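Local structure of alpha-Amylase (Thermotoga maritima, 2B5D) at residues A[6-11]-A[180-185]; A[14-19]-A[474-479]; A[69-74]-A[121-126]; A[223-228]-A[233-238]; A[369-372]-A[376-379]. The protein belongs to glycoside hydrolase family 57, a family of carbohydrate-active enzymes built on an incomplete beta/alpha barrel with a largely helical C-terminal region. All blocks are in the same frame, centred on the assembly; numbering follows the deposited sequence. Where two conformers were deposited one is given.

How the interactions relate
Interactions 1, 4 and 5 all reach the central sheet, whereas 2 and 3 lie among the loops and helices around it. Interaction 1 is the most central: aromatic rings of two non-neighbouring strands stack in the interior. It touches interaction 4, a hairpin held by backbone bonds and apolar packing, through L6 and F235. Interaction 5 packs a helix on strand 377-379, the neighbour of strand 3-11, with branched aliphatic side chains. Interactions 2 and 3, which meet through H17 and L70, are partly buried and smaller: one rests on a histidine-tyrosine hydrogen bond, the other on a glutamine side chain against a backbone carbonyl. Interaction 2 spans the greatest sequence distance, barrel loop to C-terminal helix.

Interaction 1 of 5, residues A[6-11]-A[180-185]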
# COMPACT_ATOMS: atom_id res chain seq x y z
N LEU A 6 10.39 -45.59 1.56
CA LEU A 6 10.55 -44.72 0.39
C LEU A 6 10.52 -43.23 0.78
O LEU A 6 9.45 -42.65 1.04
CB LEU A 6 9.62 -45.15 -0.78
CG LEU A 6 9.14 -44.32 -1.99
CD1 LEU A 6 10.15 -43.41 -2.66
CD2 LEU A 6 8.40 -45.22 -3.01
N ILE A 7 11.71 -42.64 0.87
CA ILE A 7 11.84 -41.21 1.20
C ILE A 7 11.75 -40.43 -0.09
O ILE A 7 12.50 -40.65 -1.03
CB ILE A 7 13.18 -40.84 1.97
CG1 ILE A 7 13.29 -41.50 3.35
CG2 ILE A 7 13.33 -39.32 2.11
CD1 ILE A 7 11.98 -41.54 4.14
N PHE A 8 10.85 -39.48 -0.12
CA PHE A 8 10.74 -38.65 -1.31
C PHE A 8 10.96 -37.16 -0.97
O PHE A 8 10.29 -36.60 -0.10
CB PHE A 8 9.37 -38.88 -2.01
CG PHE A 8 9.21 -38.05 -3.25
CD1 PHE A 8 9.53 -38.58 -4.52
CD2 PHE A 8 8.81 -36.72 -3.16
CE1 PHE A 8 9.43 -37.79 -5.69
CE2 PHE A 8 8.72 -35.92 -4.32
CZ PHE A 8 9.01 -36.45 -5.58
N LEU A 9 11.91 -36.54 -1.66
CA LEU A 9 12.15 -35.11 -1.60
C LEU A 9 11.67 -34.39 -2.84
O LEU A 9 12.14 -34.67 -3.98
CB LEU A 9 13.66 -34.83 -1.49
CG LEU A 9 14.40 -35.36 -0.26
CD1 LEU A 9 15.86 -34.88 -0.26
CD2 LEU A 9 13.67 -35.02 1.03
N HIS A 10 10.79 -33.42 -2.62
CA HIS A 10 10.34 -32.51 -3.66
C HIS A 10 11.20 -31.21 -3.72
O HIS A 10 11.14 -30.34 -2.80
CB HIS A 10 8.87 -32.14 -3.42
CG HIS A 10 8.30 -31.22 -4.45
ND1 HIS A 10 8.49 -31.41 -5.80
CD2 HIS A 10 7.50 -30.13 -4.33
CE1 HIS A 10 7.87 -30.46 -6.47
NE2 HIS A 10 7.23 -29.69 -5.60
N ALA A 11 11.99 -31.11 -4.79
CA ALA A 11 12.90 -29.98 -5.06
C ALA A 11 12.35 -29.10 -6.18
O ALA A 11 12.40 -29.43 -7.39
CB ALA A 11 14.33 -30.47 -5.41
N GLY A 180 8.97 -41.67 -13.46
CA GLY A 180 7.93 -41.16 -12.60
C GLY A 180 7.75 -39.66 -12.69
O GLY A 180 8.61 -38.94 -13.20
N ILE A 181 6.62 -39.21 -12.18
CA ILE A 181 6.28 -37.81 -12.16
C ILE A 181 5.70 -37.40 -10.79
O ILE A 181 4.97 -38.16 -10.13
CB ILE A 181 5.23 -37.45 -13.23
CG1 ILE A 181 5.13 -35.90 -13.33
CG2 ILE A 181 3.92 -38.06 -12.83
CD1 ILE A 181 4.32 -35.28 -14.51
N TRP A 182 6.02 -36.18 -10.39
CA TRP A 182 5.37 -35.60 -9.23
C TRP A 182 4.45 -34.52 -9.75
O TRP A 182 4.89 -33.62 -10.39
CB TRP A 182 6.41 -34.99 -8.29
CG TRP A 182 5.82 -34.21 -7.14
CD1 TRP A 182 5.45 -32.91 -7.14
CD2 TRP A 182 5.45 -34.73 -5.85
NE1 TRP A 182 4.92 -32.57 -5.93
CE2 TRP A 182 4.90 -33.66 -5.11
CE3 TRP A 182 5.52 -36.01 -5.24
CZ2 TRP A 182 4.46 -33.80 -3.77
CZ3 TRP A 182 5.07 -36.15 -3.89
CH2 TRP A 182 4.53 -35.06 -3.19
N LEU A 183 3.17 -34.62 -9.46
CA LEU A 183 2.25 -33.58 -9.80
C LEU A 183 2.31 -32.47 -8.71
O LEU A 183 2.37 -32.75 -7.49
CB LEU A 183 0.86 -34.19 -9.84
CG LEU A 183 0.65 -35.58 -10.50
CD1 LEU A 183 -0.80 -36.07 -10.28
CD2 LEU A 183 0.94 -35.52 -12.03
N ALA A 184 2.29 -31.22 -9.14
CA ALA A 184 2.28 -30.08 -8.22
C ALA A 184 1.14 -30.24 -7.23
O ALA A 184 -0.02 -30.44 -7.66
CB ALA A 184 2.11 -28.80 -9.02
N GLU A 185 1.47 -30.16 -5.91
CA GLU A 185 0.51 -30.29 -4.82
C GLU A 185 -0.21 -31.62 -4.80
O GLU A 185 -1.33 -31.70 -4.29
CB GLU A 185 -0.55 -29.15 -4.82
CG GLU A 185 -0.03 -27.69 -4.80
CD GLU A 185 1.02 -27.45 -3.71
OE1 GLU A 185 0.77 -27.91 -2.54
OE2 GLU A 185 2.06 -26.83 -4.02
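H10 and W182 stack face to face, the imidazole against the five-membered ring of the indole, with centroids 4.1 Å apart and planes inclined by 27°. The closest atoms are H10 CE1 and W182 CD1 at 3.5 Å, and the indole nitrogen NE1 of W182 stands over the middle of the imidazole. F8 approaches the same indole face further along, beside the six-membered ring. Here the planes are nearer to parallel, at 14°, but the rings are offset, with centroids 4.8 Å apart, and the tightest approach is F8 CE2 to W182 CE3 at 3.3 Å. W182 has two modelled conformers; this fit is of one and less certain. F8 and H10, two residues apart on one strand, point the same way. Both hold CG anti to the backbone N (chi1 -180°), which extends both rings across to a single face of the indole.

The polar atoms of H10 are satisfied beyond the stack: ND1 bonds to S56 OG, and NE2 to the imidazole of H146, which restrains the rotation of the ring. V140 and P347 touch both F8 and W182, and F205 meets the F8 ring. Strands 3-11 and 180-182 are separated in the sheet by 53-57 and 137-142, and the three rings form an aromatic cluster spanning the curved sheet, consistent with the interior of the family 57 beta/alpha barrel.

Interaction 2 of 5, residues A[14-19]-A[474-479]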
# COMPACT_ATOMS: atom_id res chain seq x y z
N PRO A 14 10.09 -21.71 -8.23
CA PRO A 14 9.50 -21.01 -9.37
C PRO A 14 10.59 -20.45 -10.32
O PRO A 14 11.76 -20.25 -9.92
CB PRO A 14 8.70 -19.88 -8.75
CG PRO A 14 9.16 -19.82 -7.22
CD PRO A 14 9.70 -21.14 -6.91
N TYR A 15 10.27 -20.31 -11.60
CA TYR A 15 11.23 -19.71 -12.53
C TYR A 15 11.22 -18.21 -12.23
O TYR A 15 10.22 -17.52 -12.40
CB TYR A 15 10.82 -19.96 -14.00
CG TYR A 15 11.81 -19.46 -15.03
CD1 TYR A 15 11.55 -18.30 -15.75
CD2 TYR A 15 13.00 -20.15 -15.29
CE1 TYR A 15 12.43 -17.83 -16.69
CE2 TYR A 15 13.91 -19.67 -16.27
CZ TYR A 15 13.60 -18.52 -16.93
OH TYR A 15 14.44 -18.01 -17.88
N VAL A 16 12.36 -17.74 -11.74
CA VAL A 16 12.58 -16.34 -11.41
C VAL A 16 13.86 -15.99 -12.12
O VAL A 16 14.97 -16.39 -11.72
CB VAL A 16 12.72 -16.12 -9.90
CG1 VAL A 16 13.38 -14.75 -9.64
CG2 VAL A 16 11.33 -16.21 -9.22
N HIS A 17 13.70 -15.30 -13.23
CA HIS A 17 14.87 -14.91 -13.99
C HIS A 17 14.75 -13.44 -14.34
O HIS A 17 13.87 -13.03 -15.10
CB HIS A 17 15.04 -15.83 -15.18
CG HIS A 17 16.27 -15.57 -16.00
ND1 HIS A 17 16.21 -15.29 -17.35
CD2 HIS A 17 17.58 -15.57 -15.67
CE1 HIS A 17 17.44 -15.14 -17.81
NE2 HIS A 17 18.29 -15.29 -16.81
N HIS A 18 15.62 -12.66 -13.72
CA HIS A 18 15.69 -11.20 -13.91
C HIS A 18 17.07 -10.75 -14.42
O HIS A 18 17.88 -10.18 -13.66
CB HIS A 18 15.30 -10.50 -12.64
CG HIS A 18 13.87 -10.68 -12.29
ND1 HIS A 18 12.85 -10.07 -13.01
CD2 HIS A 18 13.26 -11.43 -11.35
CE1 HIS A 18 11.69 -10.42 -12.50
NE2 HIS A 18 11.91 -11.24 -11.49
N PRO A 19 17.34 -11.02 -15.72
CA PRO A 19 18.65 -10.62 -16.23
C PRO A 19 18.79 -9.10 -16.38
O PRO A 19 19.88 -8.63 -16.59
CB PRO A 19 18.74 -11.34 -17.57
CG PRO A 19 17.35 -11.56 -17.99
CD PRO A 19 16.52 -11.67 -16.75
N VAL A 474 1.39 -12.51 -1.01
CA VAL A 474 0.55 -12.34 -2.22
C VAL A 474 0.66 -10.96 -2.86
O VAL A 474 -0.27 -10.15 -2.79
N GLN A 475 1.79 -10.71 -3.52
CA GLN A 475 2.22 -9.35 -3.84
C GLN A 475 3.21 -9.39 -4.98
O GLN A 475 2.90 -8.93 -6.07
N TYR A 476 4.41 -9.94 -4.73
CA TYR A 476 5.31 -10.30 -5.84
C TYR A 476 4.62 -11.35 -6.73
O TYR A 476 4.90 -11.42 -7.94
CB TYR A 476 6.67 -10.82 -5.33
CG TYR A 476 7.57 -11.39 -6.43
CD1 TYR A 476 8.34 -10.55 -7.25
CD2 TYR A 476 7.63 -12.77 -6.67
CE1 TYR A 476 9.17 -11.08 -8.27
CE2 TYR A 476 8.45 -13.30 -7.68
CZ TYR A 476 9.21 -12.45 -8.47
OH TYR A 476 10.00 -12.99 -9.47
N ALA A 477 3.71 -12.12 -6.12
CA ALA A 477 3.05 -13.27 -6.74
C ALA A 477 1.98 -12.88 -7.78
O ALA A 477 2.06 -13.28 -8.94
CB ALA A 477 2.45 -14.18 -5.66
N GLU A 478 0.98 -12.10 -7.35
CA GLU A 478 -0.07 -11.69 -8.27
C GLU A 478 0.47 -10.66 -9.25
O GLU A 478 -0.04 -10.52 -10.36
CB GLU A 478 -1.32 -11.21 -7.53
CG GLU A 478 -2.28 -12.37 -7.22
CD GLU A 478 -3.63 -11.91 -6.63
OE1 GLU A 478 -4.00 -12.40 -5.52
OE2 GLU A 478 -4.31 -11.07 -7.28
N ASN A 479 1.52 -9.98 -8.83
CA ASN A 479 2.33 -9.19 -9.73
C ASN A 479 3.00 -10.04 -10.82
O ASN A 479 2.96 -9.68 -11.98
CB ASN A 479 3.35 -8.34 -8.96
CG ASN A 479 2.70 -7.11 -8.26
OD1 ASN A 479 1.47 -7.01 -8.11
ND2 ASN A 479 3.56 -6.17 -7.83
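Y476 holds CG anti to its backbone nitrogen (chi1 172°), which carries the phenol off the helix toward the loop, while H18 turns CG anti to its carbonyl carbon (chi1 -68°) and sends the imidazole back to meet it. The two side chains come from opposite directions and join in a long hydrogen bond, H18 NE2 to Y476 OH at 3.3 Å. It is nearly straight, at 166°. The hydroxyl lies in the imidazole plane, at the ring edge, and NE2 in turn lies near the plane of the phenol. This contact links the loop after strand 3-11 of the family 57 barrel to helix 473-496 of the C-terminal helical region, two parts of the fold far apart in sequence. V16 adds an apolar flank to the same oxygen: its CG2 is 3.5 Å from Y476 OH and its CG1 3.8 Å. Contact with the ring itself is looser, V16 CG2 to Y476 CE2 being 4.4 Å. On the loop side, F24 stacks on the H18 ring and E27 accepts a bond from the backbone N of H18. E26 touches the Y476 side chain.

Interaction 3 of 5, residues A[69-74]-A[121-126]; sequences DLQEKY and DGNILE
The carbonyl oxygen of G122 rests on the side chain of Q71, at 3.2 Å from Q71 CG and 3.0 Å from Q71 CD. It stands almost straight above CD, over the face of the terminal amide rather than beyond its end. Q71 gets there with CG anti to its carbonyl carbon (chi1 -48°) and an extended chain beyond it, a straight reach from the helix to the loop. The backbones come close as well, the CA atoms of Q71 and G122 being 5.8 Å apart. At the far end of Q71 the CB of N123 packs against the amide, whose plane is turned 51° from that of the N123 amide.

The loop takes its shape from the end of helix 97-119. D121, with positive phi, is the C-prime residue of a Schellman motif in which G122 N bonds to F117 O and D121 N to R118 O. G122 follows with a phi of 71°, which favours glycine. Beyond it the chain turns into the next helix, where E126 N bonds to N123 O at 3.3 Å.

Q71 also touches F117, so helix 68-91 meets both the end of helix 97-119 and the link to helix 125-134. Helix 59-66 packs S66 on N123 of the link and M62 and L65 on L125 at the start of helix 125-134, while Y38 of helix 27-47 meets I124.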
# COMPACT_ATOMS: atom_id res chain seq x y z
N ASP A 69 24.25 -18.06 -16.81
CA ASP A 69 24.31 -16.73 -16.20
C ASP A 69 24.00 -16.77 -14.69
O ASP A 69 24.60 -16.00 -13.92
CB ASP A 69 23.40 -15.76 -16.94
CG ASP A 69 23.61 -15.84 -18.46
OD1 ASP A 69 24.20 -14.89 -19.03
OD2 ASP A 69 23.21 -16.87 -19.06
N LEU A 70 23.09 -17.66 -14.28
CA LEU A 70 22.82 -17.90 -12.86
C LEU A 70 24.01 -18.56 -12.17
O LEU A 70 24.34 -18.24 -11.03
CB LEU A 70 21.53 -18.72 -12.66
CG LEU A 70 20.17 -18.07 -12.32
CD1 LEU A 70 20.12 -16.53 -12.29
CD2 LEU A 70 19.03 -18.63 -13.21
N GLN A 71 24.67 -19.47 -12.87
CA GLN A 71 25.85 -20.13 -12.32
C GLN A 71 26.98 -19.12 -12.03
O GLN A 71 27.66 -19.20 -10.99
CB GLN A 71 26.34 -21.23 -13.26
CG GLN A 71 25.25 -22.17 -13.75
CD GLN A 71 25.73 -23.16 -14.80
OE1 GLN A 71 25.03 -24.14 -15.11
NE2 GLN A 71 26.93 -22.93 -15.34
N GLU A 72 27.17 -18.18 -12.97
CA GLU A 72 28.13 -17.06 -12.82
C GLU A 72 27.77 -16.15 -11.64
O GLU A 72 28.62 -15.87 -10.79
CB GLU A 72 28.25 -16.27 -14.13
CG GLU A 72 29.15 -16.97 -15.15
CD GLU A 72 29.10 -16.39 -16.57
OE1 GLU A 72 29.71 -17.02 -17.46
OE2 GLU A 72 28.47 -15.32 -16.81
N LYS A 73 26.51 -15.73 -11.57
CA LYS A 73 25.99 -14.98 -10.41
C LYS A 73 26.12 -15.74 -9.08
O LYS A 73 26.40 -15.13 -8.04
CB LYS A 73 24.55 -14.52 -10.65
CG LYS A 73 24.44 -13.34 -11.59
CD LYS A 73 23.17 -13.38 -12.46
CE LYS A 73 23.31 -12.53 -13.77
NZ LYS A 73 24.67 -12.61 -14.44
N TYR A 74 25.93 -17.06 -9.09
CA TYR A 74 26.06 -17.84 -7.86
C TYR A 74 27.50 -17.89 -7.37
O TYR A 74 27.76 -17.80 -6.18
CB TYR A 74 25.51 -19.28 -8.02
CG TYR A 74 25.70 -20.12 -6.77
CD1 TYR A 74 26.76 -21.02 -6.67
CD2 TYR A 74 24.85 -19.98 -5.67
CE1 TYR A 74 26.95 -21.78 -5.52
CE2 TYR A 74 25.03 -20.72 -4.53
CZ TYR A 74 26.08 -21.62 -4.46
OH TYR A 74 26.25 -22.35 -3.32
N ASP A 121 31.70 -27.87 -13.06
CA ASP A 121 31.72 -26.70 -13.94
C ASP A 121 30.46 -25.87 -13.72
O ASP A 121 29.92 -25.25 -14.66
CB ASP A 121 31.87 -27.08 -15.43
CG ASP A 121 32.37 -25.91 -16.29
OD1 ASP A 121 31.85 -25.72 -17.43
OD2 ASP A 121 33.28 -25.17 -15.83
N GLY A 122 30.00 -25.87 -12.47
CA GLY A 122 28.82 -25.11 -12.08
C GLY A 122 27.47 -25.59 -12.56
O GLY A 122 26.48 -24.86 -12.46
N ASN A 123 27.41 -26.80 -13.13
CA ASN A 123 26.11 -27.43 -13.34
C ASN A 123 25.96 -28.66 -12.47
O ASN A 123 26.53 -29.72 -12.73
CB ASN A 123 25.75 -27.74 -14.81
CG ASN A 123 24.21 -27.99 -15.01
OD1 ASN A 123 23.72 -28.09 -16.13
ND2 ASN A 123 23.47 -28.04 -13.90
N ILE A 124 25.17 -28.48 -11.42
CA ILE A 124 25.07 -29.44 -10.35
C ILE A 124 24.05 -30.53 -10.71
O ILE A 124 23.98 -31.54 -10.04
CB ILE A 124 24.77 -28.75 -8.99
CG1 ILE A 124 23.40 -28.07 -9.02
CG2 ILE A 124 25.90 -27.77 -8.62
CD1 ILE A 124 22.94 -27.56 -7.68
N LEU A 125 23.30 -30.29 -11.78
CA LEU A 125 22.47 -31.29 -12.43
C LEU A 125 23.27 -32.51 -12.88
O LEU A 125 22.76 -33.65 -12.85
CB LEU A 125 21.72 -30.70 -13.63
CG LEU A 125 20.55 -29.77 -13.30
CD1 LEU A 125 19.81 -29.38 -14.56
CD2 LEU A 125 19.60 -30.37 -12.28
N GLU A 126 24.50 -32.25 -13.31
CA GLU A 126 25.46 -33.28 -13.67
C GLU A 126 25.72 -34.19 -12.47
O GLU A 126 25.83 -35.41 -12.63
CB GLU A 126 26.73 -32.60 -14.19
CG GLU A 126 27.89 -33.52 -14.56
CD GLU A 126 29.09 -32.74 -15.16
OE1 GLU A 126 30.10 -32.53 -14.42
OE2 GLU A 126 29.01 -32.32 -16.35

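Interaction 4 of 5, residues A[223-228]-A[233-238]; sequences YRPIMT and FAFARD
I226 and A234 form the tight centre of the contact, bonded both ways through their backbones: I226 N to A234 O and A234 N to I226 O, each 3.0 Å. Next to this pair P225 lies over one face of F235, its CB 4.1 Å from the ring centroid, and F205 and V385 close in on the same phenylalanine. This is an antiparallel beta hairpin, strands 226-227 and 233-236, whose second strand also runs parallel to 203-206 and thus carries the hairpin on the barrel sheet. The turn end is looser. M227 and F233, both partly exposed, are a non-hydrogen-bonded pair with CA atoms 4.2 Å apart. In one of two modelled conformers of M227, and so less certainly, CG lies over the F233 ring, a bend at chi3 (-116°) brings CE to 3.5 Å from F233 CZ, and SD stands obliquely to the ring in a Met-aromatic contact. Beyond the strands the two chains diverge, and a side-chain bond spans the gap: Y223 OH donates to D238 OD1 at 2.8 Å, meeting it from above the carboxylate plane. D238 is fixed further by S241, Q330 and the backbone N of E240.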
# COMPACT_ATOMS: atom_id res chain seq x y z
N TYR A 223 0.04 -48.46 2.04
CA TYR A 223 1.32 -49.19 2.22
C TYR A 223 1.67 -50.18 1.11
O TYR A 223 2.63 -50.94 1.22
CB TYR A 223 1.35 -49.90 3.61
CG TYR A 223 1.11 -48.85 4.68
CD1 TYR A 223 2.09 -47.89 4.94
CD2 TYR A 223 -0.11 -48.79 5.36
CE1 TYR A 223 1.87 -46.88 5.92
CE2 TYR A 223 -0.32 -47.83 6.33
CZ TYR A 223 0.66 -46.87 6.58
OH TYR A 223 0.40 -45.87 7.48
N ARG A 224 0.91 -50.13 0.03
CA ARG A 224 1.40 -50.65 -1.25
C ARG A 224 0.90 -49.72 -2.39
O ARG A 224 -0.24 -49.24 -2.35
CB ARG A 224 0.92 -52.10 -1.41
CG ARG A 224 1.98 -53.10 -0.80
CD ARG A 224 1.62 -54.52 -0.99
NE ARG A 224 2.21 -55.20 -2.16
CZ ARG A 224 3.46 -55.65 -2.22
NH1 ARG A 224 4.30 -55.43 -1.21
NH2 ARG A 224 3.89 -56.28 -3.29
N PRO A 225 1.73 -49.52 -3.42
CA PRO A 225 1.24 -48.84 -4.62
C PRO A 225 0.06 -49.57 -5.24
O PRO A 225 -0.18 -50.75 -4.97
CB PRO A 225 2.43 -48.93 -5.59
CG PRO A 225 3.26 -50.08 -5.06
CD PRO A 225 3.13 -49.91 -3.57
N ILE A 226 -0.72 -48.87 -6.04
CA ILE A 226 -1.74 -49.53 -6.82
C ILE A 226 -1.32 -49.29 -8.25
O ILE A 226 -0.40 -48.52 -8.49
CB ILE A 226 -3.14 -48.94 -6.58
CG1 ILE A 226 -3.18 -47.48 -7.10
CG2 ILE A 226 -3.57 -49.19 -5.12
CD1 ILE A 226 -4.53 -46.87 -7.14
N MET A 227 -2.00 -49.94 -9.19
CA MET A 227 -1.78 -49.71 -10.64
C MET A 227 -3.11 -49.23 -11.15
O MET A 227 -4.13 -49.82 -10.79
CB MET A 227 -1.42 -51.00 -11.32
CG MET A 227 -0.83 -50.76 -12.73
SD MET A 227 -1.01 -52.29 -13.71
CE MET A 227 0.73 -52.63 -13.93
N THR A 228 -3.15 -48.09 -11.87
CA THR A 228 -4.45 -47.70 -12.50
C THR A 228 -4.88 -48.66 -13.63
O THR A 228 -4.02 -49.35 -14.20
CB THR A 228 -4.37 -46.34 -13.12
OG1 THR A 228 -3.29 -46.36 -14.09
CG2 THR A 228 -4.12 -45.31 -11.99
N PHE A 233 1.33 -46.77 -12.18
CA PHE A 233 1.46 -47.01 -10.72
C PHE A 233 1.30 -45.70 -9.88
O PHE A 233 1.91 -44.69 -10.23
CB PHE A 233 2.83 -47.62 -10.43
CG PHE A 233 2.96 -49.03 -10.87
CD1 PHE A 233 3.73 -49.36 -12.00
CD2 PHE A 233 2.34 -50.06 -10.14
CE1 PHE A 233 3.90 -50.73 -12.39
CE2 PHE A 233 2.47 -51.42 -10.55
CZ PHE A 233 3.26 -51.74 -11.68
N ALA A 234 0.45 -45.71 -8.86
CA ALA A 234 0.33 -44.60 -7.92
C ALA A 234 0.82 -45.01 -6.48
O ALA A 234 0.42 -46.05 -5.97
CB ALA A 234 -1.11 -44.12 -7.85
N PHE A 235 1.64 -44.16 -5.86
CA PHE A 235 2.20 -44.34 -4.50
C PHE A 235 1.52 -43.34 -3.57
O PHE A 235 1.59 -42.17 -3.83
CB PHE A 235 3.67 -44.01 -4.52
CG PHE A 235 4.54 -45.08 -5.15
CD1 PHE A 235 4.88 -45.03 -6.51
CD2 PHE A 235 5.03 -46.11 -4.40
CE1 PHE A 235 5.72 -46.01 -7.09
CE2 PHE A 235 5.85 -47.10 -4.96
CZ PHE A 235 6.23 -47.04 -6.29
N ALA A 236 0.81 -43.79 -2.54
CA ALA A 236 0.14 -42.86 -1.65
C ALA A 236 0.99 -42.56 -0.41
O ALA A 236 1.63 -43.44 0.20
CB ALA A 236 -1.28 -43.29 -1.30
N ARG A 237 1.05 -41.27 -0.11
CA ARG A 237 1.63 -40.71 1.14
C ARG A 237 1.26 -41.50 2.41
O ARG A 237 0.06 -41.68 2.68
CB ARG A 237 1.04 -39.30 1.32
CG ARG A 237 2.00 -38.28 1.63
CD ARG A 237 1.29 -36.99 1.80
NE ARG A 237 0.72 -36.83 3.15
CZ ARG A 237 -0.58 -36.79 3.33
NH1 ARG A 237 -1.12 -36.66 4.54
NH2 ARG A 237 -1.33 -36.90 2.25
N ASP A 238 2.25 -41.88 3.20
CA ASP A 238 2.00 -42.38 4.58
C ASP A 238 1.69 -41.19 5.47
O ASP A 238 2.56 -40.37 5.72
CB ASP A 238 3.23 -43.16 5.14
CG ASP A 238 3.11 -43.50 6.64
OD1 ASP A 238 1.99 -43.53 7.24
OD2 ASP A 238 4.16 -43.75 7.21

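Interaction 5 of 5, residues A[369-372]-A[376-379]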
# COMPACT_ATOMS: atom_id res chain seq x y z
N GLU A 369 21.92 -44.34 7.17
CA GLU A 369 22.92 -45.27 7.70
C GLU A 369 22.30 -46.23 8.70
O GLU A 369 22.63 -47.42 8.72
CB GLU A 369 24.14 -44.53 8.28
CG GLU A 369 24.95 -43.79 7.23
CD GLU A 369 26.06 -42.91 7.78
OE1 GLU A 369 25.98 -42.42 8.95
OE2 GLU A 369 27.05 -42.71 7.03
N LEU A 370 21.39 -45.72 9.52
CA LEU A 370 20.65 -46.52 10.48
C LEU A 370 19.72 -47.51 9.80
O LEU A 370 19.67 -48.68 10.21
CB LEU A 370 19.86 -45.61 11.40
CG LEU A 370 20.37 -45.27 12.81
CD1 LEU A 370 21.84 -45.62 13.08
CD2 LEU A 370 20.08 -43.82 13.08
N VAL A 371 18.98 -47.06 8.77
CA VAL A 371 18.11 -47.96 8.02
C VAL A 371 18.93 -49.02 7.33
O VAL A 371 18.55 -50.19 7.33
CB VAL A 371 17.17 -47.23 7.01
CG1 VAL A 371 16.58 -48.20 6.01
CG2 VAL A 371 16.03 -46.53 7.73
N ASN A 372 20.07 -48.63 6.79
CA ASN A 372 21.00 -49.57 6.20
C ASN A 372 21.39 -50.72 7.19
O ASN A 372 21.42 -51.88 6.80
CB ASN A 372 22.25 -48.85 5.70
CG ASN A 372 22.07 -48.18 4.33
OD1 ASN A 372 22.83 -47.26 3.98
ND2 ASN A 372 21.08 -48.64 3.55
N ASP A 376 15.05 -54.70 10.17
CA ASP A 376 13.60 -54.62 9.97
C ASP A 376 13.21 -53.82 8.67
O ASP A 376 12.03 -53.72 8.33
CB ASP A 376 12.94 -53.97 11.21
CG ASP A 376 12.83 -54.93 12.45
OD1 ASP A 376 12.39 -56.12 12.31
OD2 ASP A 376 13.11 -54.47 13.59
N LEU A 377 14.21 -53.24 7.99
CA LEU A 377 13.98 -52.09 7.09
C LEU A 377 15.01 -52.01 6.01
O LEU A 377 16.19 -52.29 6.21
CB LEU A 377 13.99 -50.74 7.83
CG LEU A 377 12.92 -50.28 8.81
CD1 LEU A 377 13.26 -48.88 9.23
CD2 LEU A 377 11.51 -50.33 8.26
N LYS A 378 14.53 -51.58 4.85
CA LYS A 378 15.32 -51.38 3.66
C LYS A 378 14.94 -50.02 3.05
O LYS A 378 13.76 -49.64 3.03
CB LYS A 378 14.97 -52.51 2.68
CG LYS A 378 15.91 -52.60 1.46
CD LYS A 378 15.70 -53.91 0.73
CE LYS A 378 14.20 -54.26 0.68
NZ LYS A 378 13.85 -55.14 -0.50
N LEU A 379 15.92 -49.26 2.59
CA LEU A 379 15.64 -48.10 1.75
C LEU A 379 15.37 -48.62 0.35
O LEU A 379 16.10 -49.47 -0.11
CB LEU A 379 16.81 -47.13 1.70
CG LEU A 379 17.32 -46.49 3.00
CD1 LEU A 379 18.56 -45.61 2.70
CD2 LEU A 379 16.25 -45.69 3.70
O HOH W 1 19.16 -52.37 4.38
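V371 presses CG1 onto the peptide group between K378 and L379, almost straight above K378 C at 3.8 Å, so one face of this flat group carries a methyl from the helix. The other flat group, the amide of N372, has CD1 of L379 obliquely above its plane and displaced toward one end, 4.6 Å from N372 CG. Together these contacts seat the end of helix 360-373 on strand 377-379 across a short turn. The helix follows strand 343-349, and both strands run parallel to 3-11, which lies between them in the sheet: a beta-alpha-beta crossover.

The branches of V371 divide the work. With CG1 anti to the backbone N (chi1 165°), CG1 is directed to L379, and CG2 meets CD1 of L377 at 3.9 Å. The V371 side chain crosses L377 at about a right angle and L379 obliquely, and all three touch I5 of strand 3-11, which closes an aliphatic core between helix and sheet. L377 is flanked further by K327, E328 and A331 of helix 309-338.

Polar links are faint by comparison. A water donates weakly to N372 O at 3.3 Å and to L377 O at 3.5 Å, bridging the last turn of the helix and the start of the strand. V371 CG1 and L379 CD2 are 3.4 Å apart, closer than usual for two methyl carbons.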